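Local structure of putative HTH-type transcriptional regulator PH0061 (Pyrococcus horikoshii, 2DBB) at residues A70-K75 and V109-P114. The protein probably binds DNA in a sequence-specific way as a transcriptional regulator of the AsnC family, through a predicted helix-turn-helix motif. Numbering follows the deposited sequence.
Sequences AIVLIK and VRLLLP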
loop_
_atom_site.group_PDB
_atom_site.type_symbol
_atom_site.label_atom_id
_atom_site.label_comp_id
_atom_site.label_asym_id
_atom_site.label_seq_id
_atom_site.Cartn_x
_atom_site.Cartn_y
_atom_site.Cartn_z
ATOM N N ALA B 70 7.355 -4.322 -8.122
ATOM C CA ALA B 70 6.976 -4.967 -9.364
ATOM C C ALA B 70 5.504 -5.267 -9.162
ATOM O O ALA B 70 5.090 -5.658 -8.070
ATOM C CB ALA B 70 7.756 -6.258 -9.575
ATOM N N ILE B 71 4.709 -5.037 -10.199
ATOM C CA ILE B 71 3.290 -5.318 -10.120
ATOM C C ILE B 71 3.064 -6.462 -11.091
ATOM O O ILE B 71 3.524 -6.412 -12.230
ATOM C CB ILE B 71 2.429 -4.114 -10.569
ATOM C CG1 ILE B 71 2.648 -2.917 -9.632
ATOM C CG2 ILE B 71 0.969 -4.511 -10.592
ATOM C CD1 ILE B 71 2.133 -3.121 -8.221
ATOM N N VAL B 72 2.385 -7.501 -10.624
ATOM C CA VAL B 72 2.083 -8.647 -11.467
ATOM C C VAL B 72 0.578 -8.686 -11.723
ATOM O O VAL B 72 -0.237 -8.754 -10.798
ATOM C CB VAL B 72 2.560 -9.957 -10.811
ATOM C CG1 VAL B 72 2.224 -11.152 -11.704
ATOM C CG2 VAL B 72 4.061 -9.881 -10.577
ATOM N N LEU B 73 0.223 -8.606 -12.995
ATOM C CA LEU B 73 -1.166 -8.614 -13.426
ATOM C C LEU B 73 -1.466 -10.014 -13.950
ATOM O O LEU B 73 -0.817 -10.497 -14.879
ATOM C CB LEU B 73 -1.353 -7.572 -14.532
ATOM C CG LEU B 73 -0.793 -6.182 -14.187
ATOM C CD1 LEU B 73 -0.733 -5.325 -15.444
ATOM C CD2 LEU B 73 -1.659 -5.528 -13.125
ATOM N N ILE B 74 -2.451 -10.665 -13.351
ATOM C CA ILE B 74 -2.784 -12.024 -13.750
ATOM C C ILE B 74 -4.203 -12.207 -14.249
ATOM O O ILE B 74 -5.151 -11.697 -13.659
ATOM C CB ILE B 74 -2.583 -13.004 -12.567
ATOM C CG1 ILE B 74 -1.152 -12.909 -12.037
ATOM C CG2 ILE B 74 -2.907 -14.424 -13.008
ATOM C CD1 ILE B 74 -0.954 -13.545 -10.644
ATOM N N LYS B 75 -4.339 -12.943 -15.347
ATOM C CA LYS B 75 -5.646 -13.272 -15.897
ATOM C C LYS B 75 -5.763 -14.796 -15.798
ATOM O O LYS B 75 -4.999 -15.518 -16.428
ATOM C CB LYS B 75 -5.766 -12.841 -17.359
ATOM C CG LYS B 75 -7.177 -13.015 -17.913
ATOM C CD LYS B 75 -8.170 -12.223 -17.069
ATOM C CE LYS B 75 -9.618 -12.437 -17.496
ATOM N NZ LYS B 75 -10.549 -11.649 -16.619
ATOM N N VAL B 109 -1.027 -8.419 -8.066
ATOM C CA VAL B 109 -0.048 -8.685 -7.025
ATOM C C VAL B 109 1.093 -7.677 -6.987
ATOM O O VAL B 109 1.599 -7.261 -8.018
ATOM C CB VAL B 109 0.583 -10.080 -7.223
ATOM C CG1 VAL B 109 1.581 -10.373 -6.093
ATOM C CG2 VAL B 109 -0.507 -11.137 -7.277
ATOM N N ARG B 110 1.492 -7.280 -5.787
ATOM C CA ARG B 110 2.618 -6.371 -5.654
ATOM C C ARG B 110 3.744 -7.150 -4.989
ATOM O O ARG B 110 3.525 -7.821 -3.980
ATOM C CB ARG B 110 2.280 -5.148 -4.794
ATOM C CG ARG B 110 3.501 -4.256 -4.547
ATOM C CD ARG B 110 3.198 -3.096 -3.597
ATOM N NE ARG B 110 2.259 -2.134 -4.164
ATOM C CZ ARG B 110 2.565 -1.246 -5.108
ATOM N NH1 ARG B 110 3.797 -1.185 -5.603
ATOM N NH2 ARG B 110 1.635 -0.414 -5.565
ATOM N N LEU B 111 4.940 -7.051 -5.563
ATOM C CA LEU B 111 6.128 -7.712 -5.046
ATOM C C LEU B 111 7.180 -6.678 -4.652
ATOM O O LEU B 111 7.318 -5.639 -5.308
ATOM C CB LEU B 111 6.765 -8.602 -6.117
ATOM C CG LEU B 111 5.940 -9.628 -6.885
ATOM C CD1 LEU B 111 6.829 -10.283 -7.940
ATOM C CD2 LEU B 111 5.370 -10.663 -5.922
ATOM N N LEU B 112 7.911 -6.965 -3.578
ATOM C CA LEU B 112 9.011 -6.107 -3.149
ATOM C C LEU B 112 10.230 -6.905 -3.587
ATOM O O LEU B 112 10.441 -8.022 -3.112
ATOM C CB LEU B 112 9.038 -5.928 -1.627
ATOM C CG LEU B 112 10.182 -5.030 -1.124
ATOM C CD1 LEU B 112 9.937 -3.605 -1.591
ATOM C CD2 LEU B 112 10.271 -5.076 0.400
ATOM N N LEU B 113 11.016 -6.350 -4.506
ATOM C CA LEU B 113 12.193 -7.042 -5.025
ATOM C C LEU B 113 13.481 -6.286 -4.745
ATOM O O LEU B 113 13.458 -5.096 -4.417
ATOM C CB LEU B 113 12.074 -7.218 -6.545
ATOM C CG LEU B 113 10.781 -7.789 -7.122
ATOM C CD1 LEU B 113 10.783 -7.602 -8.625
ATOM C CD2 LEU B 113 10.637 -9.252 -6.750
ATOM N N PRO B 114 14.628 -6.973 -4.871
ATOM C CA PRO B 114 15.923 -6.337 -4.637
ATOM C C PRO B 114 16.124 -5.376 -5.802
ATOM O O PRO B 114 15.724 -5.677 -6.927
ATOM C CB PRO B 114 16.903 -7.506 -4.696
ATOM C CG PRO B 114 16.063 -8.684 -4.309
ATOM C CD PRO B 114 14.784 -8.428 -5.038
#
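Two neighbouring antiparallel strands, 67-76 and 107-114, form the middle of the four-stranded sheet here. A70 and L111 are a hydrogen-bonded pair. L111 N approaches A70 O almost end-on to the carbonyl, at 2.9 Å. The return bond, A70 N to L111 O, is more bent, at 146° about the hydrogen. V72 and V109 form the second hydrogen-bonded pair, and V72 N to V109 O is its shorter bond at 2.7 Å. Between them I71 and R110 make a non-hydrogen-bonded pair.

A70, V72, V109 and L111 share the face that the helix 117-129 covers beside L111 and L113. The V72 and L111 side chains pass at a slant, with V72 CG2 3.8 Å from L111 CD1. Further along, L113 CD1 presses on A70 CB at 3.4 Å, closer than two carbons normally pack. I74 CD1 reaches V109 CG2 at 4.2 Å. The order 95-102, 107-114, 67-76, 134-148, with helices 79-89 and 117-129, is the βαββαβ ferredoxin-like fold of the C-terminal domain of AsnC/Lrp regulators.

On the other face, I71 and R110 meet at the second subunit. R110 leaves its strand with CG anti to the backbone N (chi1 175°), and the chain then bends at chi3. I71 CD1 sits over one guanidinium face, nearer its edge than its centre, 3.7 Å from R110 NH1. The same NH1 makes a salt bridge to E99 of the second subunit, and Y69 adds a cation-pi contact. An alanine in place of R110 would remove the charged partner of E99 of the second subunit and the planar group under I71 CD1, and would probably weaken the subunit interface. I71 itself also packs on I108 of the second subunit.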